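Local atomic coordinates of type 3 secretion system translocon protein SctE (Shigella flexneri, PDB entry 5WKQ), a protein that inserts with IpaC into the host membrane to form the translocon pore through which type III effector proteins pass into the host cytosol. Residues 88-93 with 115-120; 81-86 with 123-128; 53-58 with 147-152; 74-79 with 130-135. One frame throughout, in Å; residues are numbered along the deposited sequence.

Contact 1 of 4, residues 88-93 with 115-120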
loop_
_atom_site.group_PDB
_atom_site.type_symbol
_atom_site.label_atom_id
_atom_site.label_comp_id
_atom_site.label_asym_id
_atom_site.label_seq_id
_atom_site.Cartn_x
_atom_site.Cartn_y
_atom_site.Cartn_z
ATOM N N ASN A 88 34.758 -10.579 7.342
ATOM C CA ASN A 88 35.827 -11.035 6.469
ATOM C C ASN A 88 37.186 -10.605 7.014
ATOM O O ASN A 88 38.117 -11.408 7.018
ATOM C CB ASN A 88 35.650 -10.514 5.035
ATOM C CG ASN A 88 36.745 -11.034 4.077
ATOM O OD1 ASN A 88 37.071 -12.229 4.074
ATOM N ND2 ASN A 88 37.326 -10.135 3.289
ATOM N N LYS A 89 37.318 -9.355 7.482
ATOM C CA LYS A 89 38.621 -8.907 7.981
ATOM C C LYS A 89 38.969 -9.605 9.288
ATOM O O LYS A 89 40.149 -9.894 9.549
ATOM C CB LYS A 89 38.643 -7.386 8.173
ATOM C CG LYS A 89 38.649 -6.615 6.868
ATOM C CD LYS A 89 38.221 -5.154 7.106
ATOM C CE LYS A 89 38.113 -4.335 5.814
ATOM N NZ LYS A 89 37.476 -2.990 6.028
ATOM N N ILE A 90 37.956 -9.881 10.111
ATOM C CA ILE A 90 38.173 -10.557 11.387
ATOM C C ILE A 90 38.618 -12.003 11.160
ATOM O O ILE A 90 39.531 -12.491 11.836
ATOM C CB ILE A 90 36.897 -10.467 12.245
ATOM C CG1 ILE A 90 36.731 -9.054 12.809
ATOM C CG2 ILE A 90 36.904 -11.474 13.387
ATOM C CD1 ILE A 90 35.380 -8.813 13.447
ATOM N N ASN A 91 37.989 -12.704 10.210
ATOM C CA ASN A 91 38.418 -14.064 9.901
ATOM C C ASN A 91 39.865 -14.077 9.428
ATOM O O ASN A 91 40.610 -15.027 9.696
ATOM C CB ASN A 91 37.548 -14.691 8.804
ATOM C CG ASN A 91 36.135 -15.094 9.274
ATOM O OD1 ASN A 91 35.870 -15.360 10.455
ATOM N ND2 ASN A 91 35.225 -15.171 8.307
ATOM N N GLN A 92 40.264 -13.057 8.669
ATOM C CA GLN A 92 41.627 -13.030 8.161
ATOM C C GLN A 92 42.635 -12.750 9.279
ATOM O O GLN A 92 43.683 -13.393 9.346
ATOM C CB GLN A 92 41.715 -12.011 7.037
ATOM C CG GLN A 92 41.152 -12.563 5.730
ATOM C CD GLN A 92 40.913 -11.487 4.672
ATOM O OE1 GLN A 92 40.132 -10.563 4.878
ATOM N NE2 GLN A 92 41.576 -11.619 3.536
ATOM N N ILE A 93 42.326 -11.809 10.170
ATOM C CA ILE A 93 43.190 -11.547 11.314
ATOM C C ILE A 93 43.334 -12.805 12.160
ATOM O O ILE A 93 44.401 -13.061 12.733
ATOM C CB ILE A 93 42.624 -10.379 12.152
ATOM C CG1 ILE A 93 42.616 -9.054 11.363
ATOM C CG2 ILE A 93 43.384 -10.259 13.511
ATOM C CD1 ILE A 93 43.934 -8.365 11.214
ATOM N N ILE A 115 40.116 -6.714 18.140
ATOM C CA ILE A 115 39.210 -6.148 19.140
ATOM C C ILE A 115 38.418 -4.994 18.544
ATOM O O ILE A 115 37.200 -4.882 18.729
ATOM C CB ILE A 115 39.982 -5.652 20.379
ATOM C CG1 ILE A 115 40.668 -6.760 21.162
ATOM C CG2 ILE A 115 39.028 -4.904 21.313
ATOM C CD1 ILE A 115 41.762 -6.204 22.100
ATOM N N GLN A 116 39.109 -4.084 17.859
ATOM C CA GLN A 116 38.441 -2.875 17.373
ATOM C C GLN A 116 37.443 -3.189 16.265
ATOM O O GLN A 116 36.391 -2.537 16.163
ATOM C CB GLN A 116 39.488 -1.865 16.907
ATOM C CG GLN A 116 40.205 -1.180 18.067
ATOM C CD GLN A 116 41.563 -0.649 17.673
ATOM O OE1 GLN A 116 42.052 -0.915 16.569
ATOM N NE2 GLN A 116 42.192 0.097 18.579
ATOM N N LEU A 117 37.761 -4.170 15.415
ATOM C CA LEU A 117 36.819 -4.626 14.395
ATOM C C LEU A 117 35.591 -5.267 15.025
ATOM O O LEU A 117 34.464 -5.048 14.568
ATOM C CB LEU A 117 37.506 -5.631 13.471
ATOM C CG LEU A 117 38.715 -5.146 12.679
ATOM C CD1 LEU A 117 39.418 -6.336 12.064
ATOM C CD2 LEU A 117 38.253 -4.159 11.612
ATOM N N THR A 118 35.784 -6.070 16.073
ATOM C CA THR A 118 34.649 -6.776 16.662
ATOM C C THR A 118 33.688 -5.795 17.330
ATOM O O THR A 118 32.468 -5.938 17.221
ATOM C CB THR A 118 35.164 -7.836 17.626
ATOM O OG1 THR A 118 35.948 -8.778 16.883
ATOM C CG2 THR A 118 34.039 -8.557 18.314
ATOM N N ILE A 119 34.213 -4.743 17.948
ATOM C CA ILE A 119 33.355 -3.692 18.491
ATOM C C ILE A 119 32.512 -3.056 17.380
ATOM O O ILE A 119 31.306 -2.838 17.541
ATOM C CB ILE A 119 34.220 -2.654 19.237
ATOM C CG1 ILE A 119 34.761 -3.261 20.545
ATOM C CG2 ILE A 119 33.423 -1.386 19.495
ATOM C CD1 ILE A 119 35.864 -2.416 21.213
ATOM N N LYS A 120 33.124 -2.787 16.221
ATOM C CA LYS A 120 32.378 -2.211 15.106
ATOM C C LYS A 120 31.350 -3.196 14.566
ATOM O O LYS A 120 30.233 -2.814 14.207
ATOM C CB LYS A 120 33.323 -1.803 13.972
ATOM C CG LYS A 120 34.246 -0.619 14.257
ATOM C CD LYS A 120 35.258 -0.439 13.118
ATOM C CE LYS A 120 36.320 0.598 13.441
ATOM N NZ LYS A 120 35.777 1.977 13.388
#

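Contact 2 of 4, residues 81-86 with 123-128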
loop_
_atom_site.group_PDB
_atom_site.type_symbol
_atom_site.label_atom_id
_atom_site.label_comp_id
_atom_site.label_asym_id
_atom_site.label_seq_id
_atom_site.Cartn_x
_atom_site.Cartn_y
_atom_site.Cartn_z
ATOM N N SER A 81 26.414 -5.351 3.834
ATOM C CA SER A 81 27.732 -5.222 3.236
ATOM C C SER A 81 28.803 -4.914 4.280
ATOM O O SER A 81 29.876 -5.512 4.266
ATOM C CB SER A 81 27.692 -4.112 2.176
ATOM O OG SER A 81 27.464 -4.653 0.901
ATOM N N LYS A 82 28.534 -3.938 5.160
ATOM C CA LYS A 82 29.484 -3.552 6.202
ATOM C C LYS A 82 29.816 -4.741 7.078
ATOM O O LYS A 82 30.978 -4.976 7.416
ATOM C CB LYS A 82 28.871 -2.443 7.056
ATOM C CG LYS A 82 29.769 -1.697 8.092
ATOM C CD LYS A 82 28.872 -0.627 8.832
ATOM C CE LYS A 82 29.390 0.799 8.786
ATOM N NZ LYS A 82 30.278 1.026 9.952
ATOM N N ILE A 83 28.788 -5.504 7.443
ATOM C CA ILE A 83 28.945 -6.642 8.330
ATOM C C ILE A 83 29.755 -7.742 7.651
ATOM O O ILE A 83 30.662 -8.323 8.259
ATOM C CB ILE A 83 27.558 -7.143 8.777
ATOM C CG1 ILE A 83 26.956 -6.177 9.797
ATOM C CG2 ILE A 83 27.632 -8.561 9.324
ATOM C CD1 ILE A 83 25.464 -6.466 10.128
ATOM N N LYS A 84 29.436 -8.051 6.390
ATOM C CA LYS A 84 30.205 -9.042 5.652
ATOM C C LYS A 84 31.673 -8.647 5.567
ATOM O O LYS A 84 32.561 -9.486 5.723
ATOM C CB LYS A 84 29.630 -9.224 4.250
ATOM C CG LYS A 84 30.225 -10.399 3.503
ATOM C CD LYS A 84 29.628 -10.551 2.103
ATOM C CE LYS A 84 29.786 -12.007 1.626
ATOM N NZ LYS A 84 29.368 -12.230 0.206
ATOM N N ASP A 85 31.946 -7.376 5.294
ATOM C CA ASP A 85 33.329 -6.924 5.207
ATOM C C ASP A 85 34.050 -7.101 6.548
ATOM O O ASP A 85 35.175 -7.594 6.587
ATOM C CB ASP A 85 33.353 -5.464 4.754
ATOM C CG ASP A 85 34.760 -4.874 4.726
ATOM O OD1 ASP A 85 35.536 -5.192 3.800
ATOM O OD2 ASP A 85 35.081 -4.072 5.627
ATOM N N LEU A 86 33.402 -6.729 7.655
ATOM C CA LEU A 86 34.034 -6.808 8.965
ATOM C C LEU A 86 34.296 -8.257 9.361
ATOM O O LEU A 86 35.392 -8.592 9.826
ATOM C CB LEU A 86 33.171 -6.099 10.018
ATOM C CG LEU A 86 33.082 -4.557 9.888
ATOM C CD1 LEU A 86 31.993 -3.915 10.796
ATOM C CD2 LEU A 86 34.454 -3.927 10.160
ATOM N N ALA A 123 28.312 -3.455 16.797
ATOM C CA ALA A 123 27.427 -2.311 16.609
ATOM C C ALA A 123 26.663 -2.425 15.297
ATOM O O ALA A 123 25.473 -2.085 15.244
ATOM C CB ALA A 123 28.219 -1.001 16.663
ATOM N N ALA A 124 27.312 -2.916 14.229
ATOM C CA ALA A 124 26.603 -3.027 12.947
ATOM C C ALA A 124 25.531 -4.100 13.007
ATOM O O ALA A 124 24.471 -3.956 12.400
ATOM C CB ALA A 124 27.559 -3.318 11.801
ATOM N N VAL A 125 25.762 -5.159 13.778
ATOM C CA VAL A 125 24.748 -6.193 13.884
ATOM C C VAL A 125 23.508 -5.672 14.597
ATOM O O VAL A 125 22.374 -6.005 14.217
ATOM C CB VAL A 125 25.328 -7.422 14.588
ATOM C CG1 VAL A 125 24.202 -8.313 15.068
ATOM C CG2 VAL A 125 26.235 -8.154 13.622
ATOM N N LYS A 126 23.696 -4.893 15.664
ATOM C CA LYS A 126 22.553 -4.302 16.351
ATOM C C LYS A 126 21.799 -3.350 15.431
ATOM O O LYS A 126 20.565 -3.310 15.449
ATOM C CB LYS A 126 23.012 -3.598 17.630
ATOM C CG LYS A 126 23.369 -4.602 18.756
ATOM C CD LYS A 126 23.766 -3.928 20.075
ATOM N N ASP A 127 22.518 -2.600 14.594
ATOM C CA ASP A 127 21.851 -1.746 13.618
ATOM C C ASP A 127 21.053 -2.579 12.614
ATOM O O ASP A 127 19.880 -2.295 12.350
ATOM C CB ASP A 127 22.874 -0.860 12.902
ATOM C CG ASP A 127 22.219 0.297 12.137
ATOM O OD1 ASP A 127 21.231 0.879 12.647
ATOM O OD2 ASP A 127 22.695 0.627 11.030
ATOM N N ARG A 128 21.669 -3.608 12.034
ATOM C CA ARG A 128 20.939 -4.456 11.092
ATOM C C ARG A 128 19.640 -4.918 11.716
ATOM O O ARG A 128 18.574 -4.890 11.090
ATOM C CB ARG A 128 21.788 -5.669 10.683
ATOM C CG ARG A 128 21.057 -6.742 9.848
ATOM C CD ARG A 128 21.975 -7.978 9.580
ATOM N NE ARG A 128 22.142 -8.832 10.762
ATOM C CZ ARG A 128 23.113 -9.748 10.901
ATOM N NH1 ARG A 128 24.021 -9.922 9.936
ATOM N NH2 ARG A 128 23.193 -10.495 12.009
#

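Contact 3 of 4, residues 53-58 with 147-152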
loop_
_atom_site.group_PDB
_atom_site.type_symbol
_atom_site.label_atom_id
_atom_site.label_comp_id
_atom_site.label_asym_id
_atom_site.label_seq_id
_atom_site.Cartn_x
_atom_site.Cartn_y
_atom_site.Cartn_z
ATOM N N ASP A 53 -12.135 9.287 -4.881
ATOM C CA ASP A 53 -11.308 10.035 -3.933
ATOM C C ASP A 53 -10.656 9.113 -2.888
ATOM O O ASP A 53 -9.484 9.305 -2.534
ATOM C CB ASP A 53 -12.135 11.133 -3.253
ATOM C CG ASP A 53 -11.336 11.904 -2.238
ATOM O OD1 ASP A 53 -10.475 12.712 -2.667
ATOM O OD2 ASP A 53 -11.544 11.670 -1.026
ATOM N N LYS A 54 -11.386 8.118 -2.379
ATOM C CA LYS A 54 -10.813 7.205 -1.390
ATOM C C LYS A 54 -9.647 6.411 -1.955
ATOM O O LYS A 54 -8.660 6.150 -1.250
ATOM C CB LYS A 54 -11.877 6.254 -0.877
ATOM C CG LYS A 54 -12.763 6.903 0.127
ATOM C CD LYS A 54 -13.929 5.996 0.503
ATOM C CE LYS A 54 -14.819 6.664 1.584
ATOM N NZ LYS A 54 -16.122 5.923 1.743
ATOM N N ILE A 55 -9.773 5.983 -3.207
ATOM C CA ILE A 55 -8.688 5.303 -3.895
ATOM C C ILE A 55 -7.490 6.236 -4.071
ATOM O O ILE A 55 -6.339 5.816 -3.925
ATOM C CB ILE A 55 -9.179 4.794 -5.259
ATOM C CG1 ILE A 55 -10.193 3.641 -5.120
ATOM C CG2 ILE A 55 -8.004 4.349 -6.160
ATOM C CD1 ILE A 55 -9.868 2.624 -4.087
ATOM N N ASN A 56 -7.741 7.482 -4.481
ATOM C CA ASN A 56 -6.643 8.431 -4.655
ATOM C C ASN A 56 -5.863 8.561 -3.360
ATOM O O ASN A 56 -4.631 8.507 -3.363
ATOM C CB ASN A 56 -7.164 9.805 -5.109
ATOM C CG ASN A 56 -7.558 9.844 -6.595
ATOM O OD1 ASN A 56 -7.205 8.945 -7.375
ATOM N ND2 ASN A 56 -8.292 10.879 -6.981
ATOM N N THR A 57 -6.564 8.669 -2.229
ATOM C CA THR A 57 -5.854 8.768 -0.963
ATOM C C THR A 57 -5.094 7.478 -0.645
ATOM O O THR A 57 -3.963 7.527 -0.151
ATOM C CB THR A 57 -6.836 9.162 0.145
ATOM O OG1 THR A 57 -7.122 10.572 0.049
ATOM C CG2 THR A 57 -6.241 8.925 1.511
ATOM N N LEU A 58 -5.671 6.305 -0.943
ATOM C CA LEU A 58 -4.949 5.067 -0.655
ATOM C C LEU A 58 -3.688 4.959 -1.504
ATOM O O LEU A 58 -2.628 4.513 -1.030
ATOM C CB LEU A 58 -5.863 3.857 -0.872
ATOM C CG LEU A 58 -6.865 3.560 0.260
ATOM C CD1 LEU A 58 -7.857 2.510 -0.190
ATOM C CD2 LEU A 58 -6.159 3.037 1.502
ATOM N N MET A 147 -5.587 -4.327 2.795
ATOM C CA MET A 147 -6.842 -4.806 3.344
ATOM C C MET A 147 -7.868 -3.699 3.460
ATOM O O MET A 147 -9.061 -3.963 3.316
ATOM C CB MET A 147 -6.621 -5.469 4.693
ATOM C CG MET A 147 -6.332 -6.973 4.516
ATOM S SD MET A 147 -6.296 -7.868 6.061
ATOM C CE MET A 147 -5.333 -6.732 7.064
ATOM N N GLN A 148 -7.438 -2.458 3.702
ATOM C CA GLN A 148 -8.370 -1.331 3.605
ATOM C C GLN A 148 -8.870 -1.156 2.175
ATOM O O GLN A 148 -10.036 -0.820 1.955
ATOM C CB GLN A 148 -7.695 -0.049 4.130
ATOM C CG GLN A 148 -7.474 -0.083 5.662
ATOM C CD GLN A 148 -6.283 0.743 6.140
ATOM O OE1 GLN A 148 -5.937 1.771 5.537
ATOM N NE2 GLN A 148 -5.639 0.292 7.234
ATOM N N LEU A 149 -8.005 -1.372 1.182
ATOM C CA LEU A 149 -8.460 -1.324 -0.201
ATOM C C LEU A 149 -9.507 -2.398 -0.449
ATOM O O LEU A 149 -10.554 -2.138 -1.066
ATOM C CB LEU A 149 -7.272 -1.487 -1.150
ATOM C CG LEU A 149 -7.599 -1.658 -2.643
ATOM C CD1 LEU A 149 -8.387 -0.498 -3.222
ATOM C CD2 LEU A 149 -6.298 -1.871 -3.449
ATOM N N GLU A 150 -9.274 -3.603 0.076
ATOM C CA GLU A 150 -10.255 -4.667 -0.089
ATOM C C GLU A 150 -11.596 -4.298 0.536
ATOM O O GLU A 150 -12.643 -4.576 -0.050
ATOM C CB GLU A 150 -9.732 -5.984 0.509
ATOM C CG GLU A 150 -10.660 -7.185 0.266
ATOM C CD GLU A 150 -10.011 -8.530 0.699
ATOM O OE1 GLU A 150 -9.208 -8.560 1.660
ATOM O OE2 GLU A 150 -10.311 -9.551 0.060
ATOM N N LYS A 151 -11.587 -3.701 1.740
ATOM C CA LYS A 151 -12.836 -3.258 2.367
ATOM C C LYS A 151 -13.553 -2.235 1.501
ATOM O O LYS A 151 -14.787 -2.253 1.405
ATOM C CB LYS A 151 -12.587 -2.654 3.756
ATOM N N GLU A 152 -12.809 -1.332 0.849
ATOM C CA GLU A 152 -13.496 -0.329 0.025
ATOM C C GLU A 152 -14.116 -0.963 -1.210
ATOM O O GLU A 152 -15.182 -0.532 -1.659
ATOM C CB GLU A 152 -12.556 0.808 -0.381
ATOM C CG GLU A 152 -12.208 1.748 0.771
ATOM C CD GLU A 152 -13.425 2.502 1.259
ATOM O OE1 GLU A 152 -14.318 2.738 0.431
ATOM O OE2 GLU A 152 -13.490 2.836 2.461
#

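Contact 4 of 4, residues 74-79 with 130-135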
loop_
_atom_site.group_PDB
_atom_site.type_symbol
_atom_site.label_atom_id
_atom_site.label_comp_id
_atom_site.label_asym_id
_atom_site.label_seq_id
_atom_site.Cartn_x
_atom_site.Cartn_y
_atom_site.Cartn_z
ATOM N N ASN A 74 17.449 0.095 1.513
ATOM C CA ASN A 74 18.788 0.529 1.125
ATOM C C ASN A 74 19.710 0.615 2.348
ATOM O O ASN A 74 20.894 0.266 2.264
ATOM C CB ASN A 74 18.713 1.864 0.389
ATOM C CG ASN A 74 20.091 2.446 0.088
ATOM O OD1 ASN A 74 20.738 2.069 -0.888
ATOM N ND2 ASN A 74 20.535 3.379 0.922
ATOM N N LYS A 75 19.174 1.051 3.498
ATOM C CA LYS A 75 19.918 0.980 4.751
ATOM C C LYS A 75 20.323 -0.462 5.070
ATOM O O LYS A 75 21.455 -0.715 5.513
ATOM C CB LYS A 75 19.085 1.586 5.890
ATOM C CG LYS A 75 19.077 3.134 5.927
ATOM C CD LYS A 75 18.043 3.720 6.908
ATOM C CE LYS A 75 18.527 3.751 8.357
ATOM N NZ LYS A 75 18.669 5.144 8.883
ATOM N N LEU A 76 19.419 -1.417 4.848
ATOM C CA LEU A 76 19.706 -2.806 5.143
ATOM C C LEU A 76 20.787 -3.350 4.221
ATOM O O LEU A 76 21.629 -4.150 4.652
ATOM C CB LEU A 76 18.430 -3.640 5.040
ATOM C CG LEU A 76 18.524 -5.075 5.566
ATOM C CD1 LEU A 76 18.805 -5.126 7.071
ATOM C CD2 LEU A 76 17.247 -5.817 5.260
ATOM N N LYS A 77 20.790 -2.926 2.956
ATOM C CA LYS A 77 21.833 -3.376 2.044
ATOM C C LYS A 77 23.202 -2.912 2.515
ATOM O O LYS A 77 24.191 -3.647 2.402
ATOM C CB LYS A 77 21.571 -2.867 0.624
ATOM N N ASN A 78 23.289 -1.678 3.015
ATOM C CA ASN A 78 24.580 -1.145 3.432
ATOM C C ASN A 78 25.033 -1.767 4.745
ATOM O O ASN A 78 26.234 -1.983 4.938
ATOM C CB ASN A 78 24.516 0.376 3.547
ATOM C CG ASN A 78 24.271 1.051 2.208
ATOM O OD1 ASN A 78 24.539 0.481 1.150
ATOM N ND2 ASN A 78 23.751 2.278 2.250
ATOM N N ALA A 79 24.089 -2.094 5.630
ATOM C CA ALA A 79 24.422 -2.793 6.864
ATOM C C ALA A 79 24.926 -4.199 6.568
ATOM O O ALA A 79 25.934 -4.632 7.151
ATOM C CB ALA A 79 23.209 -2.836 7.800
ATOM N N LEU A 130 17.811 -3.503 14.002
ATOM C CA LEU A 130 16.836 -2.412 14.032
ATOM C C LEU A 130 16.190 -2.207 12.666
ATOM O O LEU A 130 14.978 -1.991 12.568
ATOM C CB LEU A 130 17.483 -1.090 14.457
ATOM C CG LEU A 130 18.045 -0.869 15.854
ATOM C CD1 LEU A 130 18.411 0.615 16.026
ATOM C CD2 LEU A 130 17.050 -1.335 16.898
ATOM N N ILE A 131 17.010 -2.183 11.608
ATOM C CA ILE A 131 16.505 -1.939 10.258
ATOM C C ILE A 131 15.557 -3.043 9.850
ATOM O O ILE A 131 14.474 -2.796 9.287
ATOM C CB ILE A 131 17.685 -1.819 9.278
ATOM C CG1 ILE A 131 18.559 -0.624 9.671
ATOM C CG2 ILE A 131 17.183 -1.723 7.861
ATOM C CD1 ILE A 131 19.992 -0.698 9.122
ATOM N N GLU A 132 15.936 -4.288 10.134
ATOM C CA GLU A 132 15.031 -5.398 9.890
ATOM C C GLU A 132 13.706 -5.176 10.610
ATOM O O GLU A 132 12.631 -5.469 10.066
ATOM C CB GLU A 132 15.689 -6.714 10.321
ATOM C CG GLU A 132 16.828 -7.169 9.425
ATOM C CD GLU A 132 17.342 -8.600 9.722
ATOM O OE1 GLU A 132 16.843 -9.293 10.640
ATOM O OE2 GLU A 132 18.255 -9.035 8.998
ATOM N N GLN A 133 13.752 -4.627 11.823
ATOM C CA GLN A 133 12.510 -4.394 12.552
ATOM C C GLN A 133 11.673 -3.300 11.888
ATOM O O GLN A 133 10.455 -3.445 11.757
ATOM C CB GLN A 133 12.818 -4.047 14.011
ATOM C CG GLN A 133 13.461 -5.197 14.802
ATOM C CD GLN A 133 12.578 -6.440 14.894
ATOM O OE1 GLN A 133 11.942 -6.688 15.920
ATOM N NE2 GLN A 133 12.550 -7.234 13.826
ATOM N N LYS A 134 12.303 -2.193 11.481
ATOM C CA LYS A 134 11.544 -1.113 10.869
ATOM C C LYS A 134 10.972 -1.572 9.534
ATOM O O LYS A 134 9.821 -1.263 9.209
ATOM C CB LYS A 134 12.416 0.133 10.690
ATOM C CG LYS A 134 11.637 1.388 10.308
ATOM N N THR A 135 11.756 -2.345 8.775
ATOM C CA THR A 135 11.334 -2.817 7.460
ATOM C C THR A 135 10.096 -3.698 7.565
ATOM O O THR A 135 9.210 -3.664 6.698
ATOM C CB THR A 135 12.478 -3.599 6.794
ATOM O OG1 THR A 135 13.569 -2.724 6.458
ATOM C CG2 THR A 135 12.002 -4.298 5.558
#

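Contact 1 of 4, residues 88-93 with 115-120
Leu117 reaches across to Ile90 and Lys89, and following it outward from the backbone gives a worked example of a knob entering a hole. Its CB lies 3.6 Å from Ile90 CG1 and almost as close to Ile90 CD1; the two side chains slide past each other in opposite directions. With chi1 at -61°, CG turns beside the backbone N and is carried on toward the opposing helix. One branch, CD1, then drops between three residues: it stands 3.9 Å from Ile90 CG1, with Lys89 CB and Ile93 CG1 a little farther off. The other branch, CD2, meets CD2 of Leu86, one turn before Ile90 on the facing helix. Leu86, Lys89, Ile90 and Ile93 thus bound the four-cornered site that defines knobs-into-holes packing.

Ile90 extends beyond this knob. Its CD1 comes 3.5 Å from Thr118 OG1, the two side chains meeting nearly at right angles. That hydroxyl is hydrogen-bonded to the carbonyl of Glu114 in its own helix, and the isoleucine methyl simply packs against it. Lys89 contributes only its base here, since its extended chain leads off to a salt bridge with Asp85. The site joins the late part of helix 28-99 to the early part of helix 106-162, whose axes locally run antiparallel at 154° and 9.8 Å apart.

Contact 2 of 4, residues 81-86 with 123-128
Ile83 faces Ala124 where the two long helices of an antiparallel coiled-coil hairpin come together, their local axes 9.6 Å apart. This hairpin belongs to the N-terminal half of the protein, whereas the C-terminal half is key to forming an active translocon. The pairing illustrates how a large residue and a small one share an interface: the small alanine side chain is consistent with the isoleucine reaching the opposite backbone.

Apolar contacts come first. CG1 of Ile83 rests 3.5 Å from Ala124 CB, and its terminal CD1 continues past that methyl to touch CG2 of Val125 at 4.0 Å. The turn of CG1 beside the backbone N (chi1 -74°) sends this longer branch across the gap, while CG2 is left facing Arg128 NH1. Lys82 adds the aliphatic part of its chain, with CD 4.2 Å from Ala124 CB.

A second group of contacts sets carbon against polar atoms. CD1 of Ile83 lies 3.5 Å from Ala124 O, a carbonyl already engaged by the backbone N of Arg128 in the usual helical bond. Arg128 itself crosses the isoleucine at about a right angle. Its CB and CD both lie 3.8 Å from Ile83 CD1, and the bend at chi3 (75°) brings NH1 back to the same distance. The shaft of Arg128 also packs on Leu76, and its side chain touches Asp80, two turns and one turn before Ile83 on the facing helix. On one face of the guanidinium, CG2 of Val125 sits 4.1 Å above the plane, displaced toward the rim.

Contact 3 of 4, residues 53-58 with 147-152
Glu152 OE1 and Lys54 NZ, 3.9 Å apart, form a long salt bridge between the two helices, and the carboxylate lies closer to the lysine shaft than to its charge. OE1 stands 3.3 Å from Lys54 CD, with the carboxyl carbon, Glu152 CD, at 3.6 Å from the same methylene. The two side chains cross at about a right angle: the lysine is extended, whereas the glutamate bends at chi2 (-65°), which swings its carboxylate across the outer part of the lysine chain, at CD. Such a loose pairing probably contributes a modest attraction, alongside ordinary contact with the aliphatic chain.

Leucine and isoleucine provide the apolar part. CD1 of Leu149 comes within 3.6 Å of Ile55 CD1, methyl against methyl, because CG points opposite the backbone N (chi1 172°). Leu58 approaches the backbone instead, its CD1 lying 3.9 Å from Leu149 CA, and its other methyl, CD2, is 4.2 Å from Gln148 OE1. That amide oxygen accepts a hydrogen bond from Lys145, in the same helix.

None of the touching residues is fully buried, and the local axes stand 11.0 Å apart at 173°. The example thus shows a charged pair flanking a small apolar seam, which links the first half of helix 28-99 with the later part of helix 106-162, two antiparallel helices of a coiled coil lying side by side.

Contact 4 of 4, residues 74-79 with 130-135
Ile131 and Leu76 carry the apolar part of this interface, their side chains meeting at a slant. Ile131 divides its branches between different partners. CG2 presses on Leu76 CB at 3.6 Å, while the longer branch, turned beside the backbone N (chi1 -62°), places CD1 at 4.1 Å from Ala79 CB and equally far from Lys75 CB. Leu76 in turn sends its CD1 past the isoleucine to Glu132, whose CG it meets at 3.7 Å; the acid thus joins the packing through a methylene. From Lys75 it is the base of the side chain that takes part, since the chain bends and carries its ammonium group clear of Ile131.

Polar bonding here stays within each helix. Thr135 OG1 donates to Ile131 O at 3.0 Å, arriving 45° above the carbonyl plane, and the backbone N of Thr135 donates to the same oxygen at 2.8 Å. Two bonds therefore grip this carbonyl, and the hydroxyl of a buried threonine is satisfied by its own helix, one turn back. Thr135 also packs on Tyr69 and Gln72 of the facing helix.

Gln72 touches Ile131 as well, so the isoleucine is ringed by Gln72, Lys75, Leu76 and Ala79. Four residues spaced in this way form the hole of classical knobs-into-holes packing, the signature of a coiled coil, here with its two helices antiparallel.

Overall arrangement
From the N terminus, helix 28-99 passes through 53-58, 74-79, 81-86 and 88-93 in turn; the chain reverses at residues 100-105, and helix 106-162 returns through the partners in the opposite order. Contact 1 therefore closes the shortest loop, contact 2 encloses it, contact 4 encloses both, and contact 3 surrounds all three. None cross, as expected of one antiparallel hairpin. Contact 2 touches contact 1 through Leu86 and contact 4 through Arg128, making a continuous seam. Its facing pairs, Leu76-Ile131, Ile83-Ala124 and Ile90-Leu117, recur every seven residues, consistent with a heptad pattern. Contact 3 stands apart, its centre 28 Å from that of contact 4.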